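Local coordinates for protein PrgZ (Enterococcus faecalis, PDB 4FAJ) that binds a peptide pheromone as a membrane-anchored extracellular receptor of the bacterial solute-binding protein 5 family, and probably takes part in peptide transport, at residues V58-T63 against V267-I272; I165-E170 against K178-V183; M324-E329 against G492-K497; K497-L502 against K515-L520; S541-V546 against K558-E563. All coordinates share one frame; numbering follows the deposited sequence.

Interaction 1 (V58-T63 against V267-I272)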
# COMPACT_ATOMS: atom_id res chain seq x y z
N VAL A 58 -23.30 26.49 7.30
CA VAL A 58 -21.91 26.13 6.91
C VAL A 58 -21.91 25.11 5.77
O VAL A 58 -22.44 24.01 5.90
CB VAL A 58 -21.11 25.59 8.10
CG1 VAL A 58 -19.71 25.19 7.67
CG2 VAL A 58 -21.06 26.63 9.21
N GLU A 59 -21.30 25.50 4.64
CA GLU A 59 -21.26 24.65 3.47
C GLU A 59 -20.42 23.41 3.77
O GLU A 59 -19.34 23.51 4.36
CB GLU A 59 -20.68 25.42 2.28
CG GLU A 59 -20.78 24.68 0.96
CD GLU A 59 -20.46 25.56 -0.23
OE1 GLU A 59 -21.27 25.58 -1.18
OE2 GLU A 59 -19.41 26.23 -0.22
N GLN A 60 -20.91 22.24 3.37
CA GLN A 60 -20.21 20.98 3.65
C GLN A 60 -19.29 20.64 2.49
O GLN A 60 -19.56 19.72 1.71
CB GLN A 60 -21.20 19.85 3.94
CG GLN A 60 -22.11 20.12 5.15
CD GLN A 60 -21.34 20.23 6.46
OE1 GLN A 60 -21.32 21.28 7.10
NE2 GLN A 60 -20.73 19.14 6.88
N VAL A 61 -18.20 21.40 2.38
CA VAL A 61 -17.23 21.21 1.31
C VAL A 61 -15.83 21.39 1.89
O VAL A 61 -15.64 22.13 2.85
CB VAL A 61 -17.46 22.22 0.15
CG1 VAL A 61 -16.31 22.19 -0.84
CG2 VAL A 61 -18.78 21.92 -0.56
N ALA A 62 -14.86 20.68 1.31
CA ALA A 62 -13.46 20.80 1.74
C ALA A 62 -12.55 20.57 0.56
O ALA A 62 -12.95 19.95 -0.43
CB ALA A 62 -13.14 19.78 2.83
N THR A 63 -11.33 21.07 0.69
CA THR A 63 -10.26 20.79 -0.25
C THR A 63 -9.11 20.17 0.53
O THR A 63 -8.54 20.80 1.42
CB THR A 63 -9.81 22.06 -0.99
OG1 THR A 63 -10.93 22.61 -1.69
CG2 THR A 63 -8.70 21.75 -1.98
N VAL A 267 -23.95 10.45 5.39
CA VAL A 267 -22.99 11.27 4.67
C VAL A 267 -23.41 12.75 4.67
O VAL A 267 -24.49 13.09 4.17
CB VAL A 267 -22.83 10.75 3.21
CG1 VAL A 267 -21.74 11.52 2.47
CG2 VAL A 267 -22.48 9.27 3.25
N SER A 268 -22.56 13.61 5.21
CA SER A 268 -22.85 15.06 5.27
C SER A 268 -22.20 15.87 4.16
O SER A 268 -22.74 16.89 3.77
CB SER A 268 -22.41 15.66 6.60
OG SER A 268 -23.00 14.98 7.69
N MET A 269 -21.03 15.45 3.68
CA MET A 269 -20.30 16.26 2.72
C MET A 269 -21.00 16.28 1.36
O MET A 269 -21.39 15.23 0.85
CB MET A 269 -18.86 15.78 2.57
CG MET A 269 -18.03 15.88 3.84
SD MET A 269 -17.76 17.57 4.40
CE MET A 269 -16.63 18.21 3.16
N ASP A 270 -21.14 17.47 0.79
CA ASP A 270 -21.68 17.64 -0.56
C ASP A 270 -20.61 17.31 -1.59
O ASP A 270 -20.87 16.65 -2.59
CB ASP A 270 -22.12 19.08 -0.78
CG ASP A 270 -23.29 19.49 0.11
OD1 ASP A 270 -24.05 18.63 0.60
OD2 ASP A 270 -23.46 20.71 0.32
N LYS A 271 -19.40 17.80 -1.35
CA LYS A 271 -18.26 17.43 -2.17
C LYS A 271 -16.95 17.68 -1.45
O LYS A 271 -16.86 18.50 -0.52
CB LYS A 271 -18.26 18.15 -3.52
CG LYS A 271 -18.45 19.64 -3.45
CD LYS A 271 -18.15 20.32 -4.82
CE LYS A 271 -16.77 20.98 -4.80
NZ LYS A 271 -16.21 21.35 -6.15
N ILE A 272 -15.95 16.94 -1.90
CA ILE A 272 -14.59 17.05 -1.40
C ILE A 272 -13.70 17.18 -2.62
O ILE A 272 -13.79 16.36 -3.54
CB ILE A 272 -14.19 15.82 -0.56
CG1 ILE A 272 -15.29 15.44 0.43
CG2 ILE A 272 -12.88 16.09 0.17
CD1 ILE A 272 -15.00 14.17 1.23
O HOH W 1 -23.50 22.25 2.38
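The carbonyl oxygen of Gln-60 is the best-held polar atom here, gripped by a single strong hydrogen bond: Asp-270 N reaches Gln-60 O at 2.9 Å, lying in the carbonyl plane. Gln-60 is the centre of an inverse gamma turn, and a water ties its backbone N to Asp-270 OD2, which the water meets at 2.6 Å. Beyond this knot the chains pair as parallel strands, Val-61 beside Lys-271 and Ala-62 beside Ile-272, joining strand 61-66 to strand 271-276 as the outermost strand of a four-stranded mixed sheet. Ala-62 N makes only a weak bond to Lys-271 O at 3.5 Å, while the CA-H of Val-61 points at the same oxygen, Val-61 CA to Lys-271 O being 3.3 Å. On one face Val-61 and Lys-271 lie side by side, with Val-61 CG2 3.7 Å from Lys-271 CG. On the other, Met-269, bent at chi2 and chi3 (-65° and -70°), curls its methyl back so that CE sits 3.5 Å from Val-61 C and 3.8 Å from Ala-62 CB. The bonding is therefore sparse at this end: one firm bond, one weak bond and a bridging water, with a buried Lys-271 N lacking a partner.

Interaction 2 (I165-E170 against K178-V183)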
# COMPACT_ATOMS: atom_id res chain seq x y z
N ILE A 165 -7.89 -18.59 -1.16
CA ILE A 165 -9.10 -19.21 -1.69
C ILE A 165 -8.75 -20.46 -2.49
O ILE A 165 -7.81 -20.46 -3.27
CB ILE A 165 -9.89 -18.22 -2.59
CG1 ILE A 165 -10.34 -17.01 -1.77
CG2 ILE A 165 -11.10 -18.90 -3.25
CD1 ILE A 165 -10.97 -15.89 -2.61
N LYS A 166 -9.54 -21.52 -2.29
CA LYS A 166 -9.30 -22.78 -2.99
C LYS A 166 -9.24 -22.58 -4.50
O LYS A 166 -10.04 -21.83 -5.09
CB LYS A 166 -10.37 -23.82 -2.64
CG LYS A 166 -9.95 -25.26 -2.96
CD LYS A 166 -11.12 -26.13 -3.41
CE LYS A 166 -12.21 -26.23 -2.36
NZ LYS A 166 -13.21 -27.30 -2.64
N ASN A 167 -8.24 -23.23 -5.11
CA ASN A 167 -7.97 -23.18 -6.55
C ASN A 167 -7.30 -21.90 -7.06
O ASN A 167 -6.89 -21.86 -8.22
CB ASN A 167 -9.22 -23.50 -7.39
CG ASN A 167 -9.70 -24.92 -7.18
OD1 ASN A 167 -8.90 -25.82 -6.96
ND2 ASN A 167 -11.01 -25.13 -7.24
N ALA A 168 -7.15 -20.88 -6.21
CA ALA A 168 -6.47 -19.65 -6.64
C ALA A 168 -5.03 -19.94 -7.06
O ALA A 168 -4.52 -19.32 -7.99
CB ALA A 168 -6.51 -18.60 -5.54
N LYS A 169 -4.39 -20.89 -6.37
CA LYS A 169 -3.03 -21.35 -6.69
C LYS A 169 -3.00 -22.11 -8.01
O LYS A 169 -2.12 -21.89 -8.83
CB LYS A 169 -2.46 -22.24 -5.56
CG LYS A 169 -1.08 -22.87 -5.86
CD LYS A 169 -0.51 -23.71 -4.70
CE LYS A 169 0.88 -24.25 -5.05
NZ LYS A 169 1.63 -24.85 -3.90
N GLU A 170 -3.96 -23.01 -8.21
CA GLU A 170 -4.02 -23.83 -9.42
C GLU A 170 -4.38 -23.01 -10.67
O GLU A 170 -4.10 -23.42 -11.80
CB GLU A 170 -5.01 -24.98 -9.25
CG GLU A 170 -4.52 -26.12 -8.33
CD GLU A 170 -4.54 -25.78 -6.84
OE1 GLU A 170 -4.84 -24.62 -6.46
OE2 GLU A 170 -4.24 -26.69 -6.04
N LYS A 178 -10.25 -20.05 -14.58
CA LYS A 178 -10.70 -19.11 -13.55
C LYS A 178 -12.08 -19.45 -12.95
O LYS A 178 -12.37 -19.07 -11.81
CB LYS A 178 -10.71 -17.67 -14.09
CG LYS A 178 -11.95 -17.32 -14.91
CD LYS A 178 -11.83 -15.98 -15.63
CE LYS A 178 -13.17 -15.59 -16.26
NZ LYS A 178 -13.00 -14.91 -17.57
N ASP A 179 -12.91 -20.17 -13.69
CA ASP A 179 -14.23 -20.58 -13.18
C ASP A 179 -14.15 -21.59 -12.03
O ASP A 179 -15.15 -21.84 -11.36
CB ASP A 179 -15.12 -21.14 -14.30
CG ASP A 179 -14.55 -22.41 -14.92
OD1 ASP A 179 -13.37 -22.41 -15.32
OD2 ASP A 179 -15.29 -23.40 -15.01
N THR A 180 -12.97 -22.17 -11.81
CA THR A 180 -12.76 -23.10 -10.71
C THR A 180 -12.52 -22.40 -9.36
O THR A 180 -12.49 -23.06 -8.33
CB THR A 180 -11.57 -24.07 -11.00
OG1 THR A 180 -10.34 -23.34 -11.06
CG2 THR A 180 -11.78 -24.82 -12.33
N LEU A 181 -12.36 -21.07 -9.36
CA LEU A 181 -12.17 -20.33 -8.09
C LEU A 181 -13.33 -20.69 -7.15
O LEU A 181 -14.49 -20.63 -7.54
CB LEU A 181 -12.11 -18.82 -8.34
CG LEU A 181 -11.66 -17.95 -7.16
CD1 LEU A 181 -10.21 -18.20 -6.79
CD2 LEU A 181 -11.88 -16.47 -7.48
N ALA A 182 -13.01 -21.09 -5.92
CA ALA A 182 -14.02 -21.63 -5.00
C ALA A 182 -14.83 -20.51 -4.35
O ALA A 182 -14.79 -20.31 -3.13
CB ALA A 182 -13.36 -22.52 -3.93
N VAL A 183 -15.53 -19.76 -5.21
CA VAL A 183 -16.46 -18.72 -4.81
C VAL A 183 -17.72 -18.91 -5.64
O VAL A 183 -17.63 -19.07 -6.86
CB VAL A 183 -15.88 -17.33 -5.07
CG1 VAL A 183 -16.89 -16.25 -4.68
CG2 VAL A 183 -14.56 -17.14 -4.31
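In Asn-167, CG stands anti to the carbonyl carbon (chi1 -65°), which turns the amide toward Thr-180; in Leu-181, CG stands anti to the backbone N (chi1 -169°), so that the side chain, whose first bond leads away, brings CD1 back to the other segment. The amide of Asn-167 gives a short bond from ND2 to Thr-180 O, 2.8 Å, with the oxygen close to the amide plane but the donor above the plane of the carbonyl. Its OD1 has its own partner in Gln-176 NE2. One residue back on the first segment and two on along the second, Ala-182 N donates to Lys-166 O at 3.2 Å. Residues 165-168 form a type II beta turn, closed by Ala-168 N on Ile-165 O at 3.0 Å; Asn-167 takes its positive-phi position (76°) and also the N-cap of helix 168-172, though its side chain makes no capping bond. On the second segment, Ala-182 centres an inverse gamma turn leading into strand 183-186. Beside the polar pair Ile-165 CG2 wedges in obliquely, 3.7 Å from Leu-181 CD1 and 4.0 Å from Val-183 CG2. Trp-146 of helix 139-150 packs on Leu-181 and Val-183.

Interaction 3 (M324-E329 against G492-K497)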
# COMPACT_ATOMS: atom_id res chain seq x y z
N MET A 324 16.25 -3.57 -4.37
CA MET A 324 17.49 -3.81 -5.10
C MET A 324 17.26 -4.86 -6.18
O MET A 324 16.77 -5.96 -5.90
CB MET A 324 18.55 -4.32 -4.13
CG MET A 324 19.09 -3.27 -3.18
SD MET A 324 20.10 -3.94 -1.83
CE MET A 324 18.92 -4.98 -0.99
N ASN A 325 17.62 -4.52 -7.42
CA ASN A 325 17.50 -5.44 -8.55
C ASN A 325 18.53 -6.56 -8.48
O ASN A 325 19.72 -6.36 -8.76
CB ASN A 325 17.65 -4.67 -9.87
CG ASN A 325 17.31 -5.52 -11.09
OD1 ASN A 325 17.46 -6.75 -11.08
ND2 ASN A 325 16.86 -4.86 -12.16
N GLN A 326 18.06 -7.75 -8.12
CA GLN A 326 18.90 -8.93 -7.90
C GLN A 326 18.60 -10.03 -8.93
O GLN A 326 18.78 -11.21 -8.65
CB GLN A 326 18.67 -9.48 -6.48
CG GLN A 326 18.99 -8.48 -5.35
CD GLN A 326 18.19 -8.73 -4.07
OE1 GLN A 326 18.47 -9.70 -3.33
NE2 GLN A 326 17.20 -7.88 -3.81
N THR A 327 18.16 -9.65 -10.12
CA THR A 327 17.87 -10.62 -11.18
C THR A 327 19.14 -11.21 -11.81
O THR A 327 19.10 -12.29 -12.42
CB THR A 327 17.00 -9.99 -12.28
OG1 THR A 327 17.64 -8.81 -12.76
CG2 THR A 327 15.63 -9.65 -11.73
N GLY A 328 20.26 -10.51 -11.65
CA GLY A 328 21.51 -10.88 -12.32
C GLY A 328 21.94 -9.81 -13.31
O GLY A 328 23.13 -9.71 -13.63
N GLU A 329 20.99 -9.00 -13.78
CA GLU A 329 21.30 -7.89 -14.69
C GLU A 329 22.34 -6.96 -14.07
O GLU A 329 23.28 -6.55 -14.74
CB GLU A 329 20.05 -7.09 -15.07
CG GLU A 329 18.91 -7.90 -15.73
CD GLU A 329 19.32 -8.64 -17.00
OE1 GLU A 329 20.28 -8.22 -17.68
OE2 GLU A 329 18.66 -9.65 -17.33
N GLY A 492 12.49 -6.39 -6.89
CA GLY A 492 13.90 -6.72 -6.98
C GLY A 492 14.24 -8.13 -7.46
O GLY A 492 15.39 -8.40 -7.81
N GLY A 493 13.26 -9.02 -7.48
CA GLY A 493 13.50 -10.40 -7.88
C GLY A 493 14.30 -11.23 -6.88
O GLY A 493 15.02 -12.14 -7.26
N TYR A 494 14.18 -10.90 -5.60
CA TYR A 494 14.77 -11.74 -4.55
C TYR A 494 14.12 -13.13 -4.55
O TYR A 494 12.90 -13.23 -4.69
CB TYR A 494 14.58 -11.07 -3.19
CG TYR A 494 14.90 -11.93 -1.99
CD1 TYR A 494 16.21 -12.08 -1.56
CD2 TYR A 494 13.89 -12.57 -1.28
CE1 TYR A 494 16.51 -12.87 -0.44
CE2 TYR A 494 14.19 -13.37 -0.16
CZ TYR A 494 15.50 -13.50 0.25
OH TYR A 494 15.81 -14.28 1.35
N SER A 495 14.92 -14.18 -4.41
CA SER A 495 14.38 -15.54 -4.31
C SER A 495 15.17 -16.44 -3.36
O SER A 495 16.36 -16.74 -3.58
CB SER A 495 14.32 -16.23 -5.67
OG SER A 495 13.73 -17.52 -5.53
N ASN A 496 14.50 -16.86 -2.31
CA ASN A 496 15.04 -17.84 -1.38
C ASN A 496 13.91 -18.83 -1.12
O ASN A 496 12.84 -18.46 -0.62
CB ASN A 496 15.52 -17.15 -0.10
CG ASN A 496 16.10 -18.13 0.92
OD1 ASN A 496 15.52 -19.19 1.17
ND2 ASN A 496 17.23 -17.78 1.51
N LYS A 497 14.12 -20.08 -1.52
CA LYS A 497 13.06 -21.09 -1.44
C LYS A 497 12.73 -21.48 -0.01
O LYS A 497 11.61 -21.91 0.30
CB LYS A 497 13.46 -22.34 -2.22
CG LYS A 497 13.77 -22.07 -3.67
CD LYS A 497 12.55 -21.58 -4.40
CE LYS A 497 12.82 -21.49 -5.88
NZ LYS A 497 11.64 -21.96 -6.64
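Two backbones press together at Gly-492, with looser packing on the exposed Thr-327 side. At the tight end Gly-492 CA lies 3.2 Å from Met-324 O, an approach possible because glycine carries no beta carbon on the side turned to the other loop. Gly-492 O then takes a nearly straight bond from Gln-326 N, 2.8 Å at 167°, with the donor in the carbonyl plane. The Gln-326 side chain, CG beside its own backbone N (chi1 -60°) and extended beyond, folds over this join: NE2 bonds to Met-324 O at 2.9 Å and also to Gly-526 O, while OE1 meets the edge of the Tyr-494 ring, 3.7 Å from CD1. Amide and ring planes are 45° apart, and the phenol end of Tyr-494 is held by Asp-524. On the loose side Thr-327 CG2, 4.5 Å from Gly-493 CA, makes only light contact with a residue that has no side chain to crowd it. Thr-327 OG1 (2.7 Å) and backbone N (3.1 Å) both bond to Asn-325 OD1 in an Asx turn. One direct hydrogen bond thus joins the two loops, while side-chain hydrogen bonds within the first fix the shape that offers Gln-326 N to it.

Interaction 4 (K497-L502 against K515-L520)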
# COMPACT_ATOMS: atom_id res chain seq x y z
N LYS A 497 14.12 -20.08 -1.52
CA LYS A 497 13.06 -21.09 -1.44
C LYS A 497 12.73 -21.48 -0.01
O LYS A 497 11.61 -21.91 0.30
CB LYS A 497 13.46 -22.34 -2.22
CG LYS A 497 13.77 -22.07 -3.67
CD LYS A 497 12.55 -21.58 -4.40
CE LYS A 497 12.82 -21.49 -5.88
NZ LYS A 497 11.64 -21.96 -6.64
N ASN A 498 13.71 -21.35 0.87
CA ASN A 498 13.47 -21.62 2.29
C ASN A 498 12.63 -20.52 2.94
O ASN A 498 11.77 -20.82 3.78
CB ASN A 498 14.80 -21.85 2.98
CG ASN A 498 15.65 -22.82 2.20
OD1 ASN A 498 15.21 -23.92 1.86
ND2 ASN A 498 16.85 -22.39 1.85
N TYR A 499 12.85 -19.27 2.52
CA TYR A 499 11.98 -18.14 2.90
C TYR A 499 10.54 -18.40 2.44
O TYR A 499 9.62 -18.28 3.23
CB TYR A 499 12.50 -16.82 2.31
CG TYR A 499 11.66 -15.59 2.56
CD1 TYR A 499 11.93 -14.76 3.65
CD2 TYR A 499 10.63 -15.23 1.70
CE1 TYR A 499 11.18 -13.61 3.88
CE2 TYR A 499 9.86 -14.08 1.92
CZ TYR A 499 10.15 -13.28 3.02
OH TYR A 499 9.42 -12.15 3.27
N ASP A 500 10.37 -18.80 1.17
CA ASP A 500 9.06 -19.09 0.60
C ASP A 500 8.28 -20.09 1.47
O ASP A 500 7.07 -19.92 1.71
CB ASP A 500 9.19 -19.65 -0.83
CG ASP A 500 9.74 -18.64 -1.84
OD1 ASP A 500 9.75 -17.42 -1.58
OD2 ASP A 500 10.18 -19.09 -2.93
N GLU A 501 8.98 -21.13 1.94
CA GLU A 501 8.36 -22.22 2.69
C GLU A 501 7.97 -21.78 4.11
O GLU A 501 6.89 -22.12 4.57
CB GLU A 501 9.27 -23.45 2.70
CG GLU A 501 8.85 -24.60 3.62
CD GLU A 501 7.50 -25.22 3.30
OE1 GLU A 501 6.96 -25.00 2.19
OE2 GLU A 501 6.99 -25.95 4.17
N LEU A 502 8.83 -21.01 4.78
CA LEU A 502 8.51 -20.43 6.11
C LEU A 502 7.20 -19.63 6.10
O LEU A 502 6.41 -19.70 7.05
CB LEU A 502 9.65 -19.54 6.62
CG LEU A 502 10.91 -20.28 7.07
CD1 LEU A 502 12.10 -19.32 7.21
CD2 LEU A 502 10.66 -21.10 8.37
N LYS A 515 8.87 -14.87 11.83
CA LYS A 515 10.01 -14.08 12.31
C LYS A 515 11.32 -14.66 11.78
O LYS A 515 12.26 -13.91 11.45
CB LYS A 515 10.04 -13.98 13.84
CG LYS A 515 10.96 -12.88 14.38
CD LYS A 515 10.44 -11.50 13.97
CE LYS A 515 11.19 -10.36 14.57
NZ LYS A 515 10.71 -9.07 13.99
N LYS A 516 11.39 -15.98 11.67
CA LYS A 516 12.55 -16.63 11.07
C LYS A 516 12.69 -16.19 9.62
O LYS A 516 13.80 -15.95 9.15
CB LYS A 516 12.46 -18.15 11.14
CG LYS A 516 12.75 -18.76 12.49
CD LYS A 516 12.49 -20.28 12.46
CE LYS A 516 12.72 -20.91 13.83
NZ LYS A 516 12.27 -22.34 13.86
N ALA A 517 11.56 -16.11 8.91
CA ALA A 517 11.58 -15.68 7.50
C ALA A 517 12.11 -14.26 7.41
O ALA A 517 12.99 -13.99 6.60
CB ALA A 517 10.21 -15.80 6.88
N GLU A 518 11.62 -13.35 8.24
CA GLU A 518 12.12 -11.97 8.23
C GLU A 518 13.64 -11.95 8.43
O GLU A 518 14.36 -11.27 7.68
CB GLU A 518 11.43 -11.11 9.30
CG GLU A 518 11.73 -9.63 9.19
CD GLU A 518 11.14 -8.79 10.30
OE1 GLU A 518 10.76 -9.36 11.34
OE2 GLU A 518 11.08 -7.55 10.15
N LYS A 519 14.13 -12.73 9.38
CA LYS A 519 15.56 -12.80 9.64
C LYS A 519 16.36 -13.35 8.45
O LYS A 519 17.42 -12.83 8.14
CB LYS A 519 15.85 -13.60 10.92
CG LYS A 519 15.34 -12.93 12.19
CD LYS A 519 15.57 -13.81 13.41
CE LYS A 519 14.83 -13.26 14.60
NZ LYS A 519 15.02 -14.10 15.80
N LEU A 520 15.84 -14.39 7.80
CA LEU A 520 16.49 -14.93 6.60
C LEU A 520 16.58 -13.85 5.49
O LEU A 520 17.61 -13.68 4.84
CB LEU A 520 15.73 -16.15 6.09
CG LEU A 520 16.28 -16.91 4.89
CD1 LEU A 520 17.75 -17.26 5.07
CD2 LEU A 520 15.43 -18.18 4.64
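The short helix 497-502 and part of helix 510-524, which follow each other through a short loop as a helical hairpin, run nearly antiparallel, their N-to-C directions 158° apart and their axes approaching to 8.9 Å. Closest in backbone are Tyr-499 and Ala-517, and the small methyl of Ala-517 sits between larger groups: Leu-502 CB and Tyr-499 CD1 each lie 3.8 Å from Ala-517 CB. Tyr-499, with CG anti to the backbone N (chi1 177°), turns its ring edge-on to the partner helix, CD1 lying 3.2 Å from Ala-517 O with that oxygen in the ring plane. Its hydroxyl goes further, to Leu-480 O. Leu-502 CD1 rests against the backbone, 3.7 Å from Ala-517 N. From the other helix Leu-520, CG likewise anti to its N (chi1 -177°), sends CD2 to the first turn of helix 497-502, 3.5 Å from Tyr-499 N; that N-H is already taken by Asn-496 OD1, the helix cap. The charges are kept off this face: Lys-515 NZ holds Glu-518 OE1 at 2.7 Å. With no hydrogen bond across it, the contact is an apolar seam in which an aromatic edge, whose hydrogens carry slight positive charge, probably adds mild attraction to a helix carbonyl.

Interaction 5 (S541-V546 against K558-E563)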
# COMPACT_ATOMS: atom_id res chain seq x y z
N SER A 541 -9.42 23.00 12.08
CA SER A 541 -10.22 22.57 13.23
C SER A 541 -11.65 22.22 12.85
O SER A 541 -12.25 21.32 13.45
CB SER A 541 -10.26 23.69 14.28
OG SER A 541 -8.95 24.13 14.61
N LYS A 542 -12.19 22.91 11.85
CA LYS A 542 -13.59 22.72 11.42
C LYS A 542 -13.87 21.32 10.86
O LYS A 542 -15.02 20.88 10.82
CB LYS A 542 -13.97 23.78 10.38
CG LYS A 542 -13.35 23.52 9.00
CD LYS A 542 -13.43 24.70 8.03
CE LYS A 542 -12.80 24.31 6.69
NZ LYS A 542 -12.60 25.41 5.72
N ILE A 543 -12.82 20.62 10.41
CA ILE A 543 -12.97 19.26 9.86
C ILE A 543 -13.21 18.26 10.98
O ILE A 543 -12.36 18.10 11.86
CB ILE A 543 -11.69 18.80 9.10
CG1 ILE A 543 -11.33 19.77 7.97
CG2 ILE A 543 -11.87 17.37 8.56
CD1 ILE A 543 -12.46 20.20 7.12
N LYS A 544 -14.35 17.58 10.93
CA LYS A 544 -14.70 16.58 11.94
C LYS A 544 -14.94 15.20 11.35
O LYS A 544 -15.35 15.06 10.19
CB LYS A 544 -15.98 16.98 12.69
CG LYS A 544 -16.03 18.40 13.21
CD LYS A 544 -15.00 18.68 14.27
CE LYS A 544 -15.08 20.14 14.69
NZ LYS A 544 -14.04 20.48 15.68
N ASN A 545 -14.66 14.19 12.17
CA ASN A 545 -15.06 12.81 11.94
C ASN A 545 -14.50 12.14 10.70
O ASN A 545 -15.17 11.35 10.06
CB ASN A 545 -16.59 12.70 11.90
CG ASN A 545 -17.08 11.41 12.51
OD1 ASN A 545 -16.35 10.75 13.24
ND2 ASN A 545 -18.33 11.06 12.23
N VAL A 546 -13.25 12.45 10.37
CA VAL A 546 -12.54 11.75 9.31
C VAL A 546 -11.86 10.56 9.97
O VAL A 546 -11.19 10.74 10.98
CB VAL A 546 -11.50 12.64 8.66
CG1 VAL A 546 -10.65 11.84 7.72
CG2 VAL A 546 -12.20 13.81 7.94
N LYS A 558 -16.40 9.11 4.76
CA LYS A 558 -17.83 8.84 4.72
C LYS A 558 -18.64 9.73 5.67
O LYS A 558 -19.65 10.30 5.27
CB LYS A 558 -18.10 7.36 5.06
CG LYS A 558 -19.60 7.02 5.21
CD LYS A 558 -19.81 5.50 5.38
CE LYS A 558 -21.22 5.20 5.82
NZ LYS A 558 -21.40 3.75 6.11
N LYS A 559 -18.20 9.84 6.91
CA LYS A 559 -18.95 10.55 7.94
C LYS A 559 -18.35 11.93 8.24
O LYS A 559 -18.74 12.59 9.21
CB LYS A 559 -19.03 9.70 9.22
CG LYS A 559 -19.88 8.44 9.07
CD LYS A 559 -20.04 7.73 10.43
CE LYS A 559 -20.50 6.27 10.29
NZ LYS A 559 -21.96 6.08 10.56
N MET A 560 -17.45 12.38 7.37
CA MET A 560 -16.83 13.71 7.49
C MET A 560 -17.89 14.81 7.52
O MET A 560 -18.90 14.71 6.83
CB MET A 560 -15.90 13.94 6.30
CG MET A 560 -15.20 15.29 6.24
SD MET A 560 -14.10 15.36 4.80
CE MET A 560 -13.42 17.01 5.00
N ARG A 561 -17.66 15.84 8.33
CA ARG A 561 -18.50 17.04 8.33
C ARG A 561 -17.71 18.30 8.70
O ARG A 561 -16.64 18.21 9.29
CB ARG A 561 -19.70 16.87 9.27
CG ARG A 561 -19.35 16.87 10.74
CD ARG A 561 -20.58 16.65 11.61
NE ARG A 561 -20.32 17.03 12.99
CZ ARG A 561 -19.79 16.24 13.93
NH1 ARG A 561 -19.47 14.99 13.66
NH2 ARG A 561 -19.60 16.71 15.16
N ILE A 562 -18.26 19.46 8.35
CA ILE A 562 -17.63 20.74 8.63
C ILE A 562 -18.45 21.43 9.71
O ILE A 562 -19.65 21.65 9.53
CB ILE A 562 -17.56 21.66 7.38
CG1 ILE A 562 -16.92 20.93 6.19
CG2 ILE A 562 -16.79 22.94 7.68
CD1 ILE A 562 -15.52 20.39 6.47
N GLU A 563 -17.81 21.75 10.83
CA GLU A 563 -18.44 22.50 11.93
C GLU A 563 -17.70 23.82 12.15
O GLU A 563 -16.52 23.80 12.49
CB GLU A 563 -18.37 21.70 13.23
CG GLU A 563 -19.34 20.55 13.35
CD GLU A 563 -19.52 20.08 14.80
OE1 GLU A 563 -18.85 20.64 15.71
OE2 GLU A 563 -20.32 19.16 15.03
O HOH W 2 -15.46 9.29 8.12
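Ser-541 lies just before strand 543-544, which pairs with strand 561-562 in a two-stranded antiparallel sheet close to the C-terminus. Its carbonyl oxygen accepts from Lys-544 NZ, three residues on, at 3.0 Å. Next comes Lys-542, whose O accepts from Glu-563 N at 2.9 Å in an almost straight bond (171°) on a lone pair. The lysine chain runs beside Ile-562, CG 3.7 Å from Ile-562 CG2, and ends in a salt bridge with Asp-293. Ile-543 faces the same side as Ile-562 in a non-hydrogen-bonded pair, and its CG2 meets the tip of the fully extended Met-560, 3.9 Å from CE. Lys-544 makes the hydrogen-bonded pair with Arg-561: Lys-544 N gives to Arg-561 O at 2.9 Å, and Arg-561 N returns a bond to Lys-544 O at 3.1 Å. Over this face Lys-544 CB lies above the centre of the Arg-561 guanidinium. That group is held side-on by Glu-563, NE and NH2 both gripping OE2 in the guanidinium plane, with NH2 to OE2 at 2.6 Å; the salt bridge probably offsets the arginine charge while the lysine's aliphatic stem covers one face. Asn-545 lies just past the strand at positive phi (63°); its ND2 makes only a weak bond to Lys-559 O, and a water links Asn-545 O to Lys-559 N. Lys-559 itself points on to Asp-266, a zinc ligand. Last, Val-546 packs beside the methionine stem, CG2 3.8 Å from Met-560 CG.

The five contacts gather in two clusters and one outlier. Interactions 1 and 5, with centres 9 Å apart, touch: residues near the start of the modelled chain, the strand after the zinc-binding Asp-263 and Asp-266, and the chain's end all meet there, with Met-269 CG 3.3 Å from Met-560 O. Interactions 3 and 4 share Lys-497, their centres 15 Å apart, and lie across the chain's centre from the first cluster, 44 to 48 Å centre to centre. Interaction 2, on helix 168-172, is nested along the chain inside the loop closed by interaction 1, yet its centre is 42 Å from that one and 26 Å from interaction 4. Both modelled ends and the intervening 267-272 thus meet in one region.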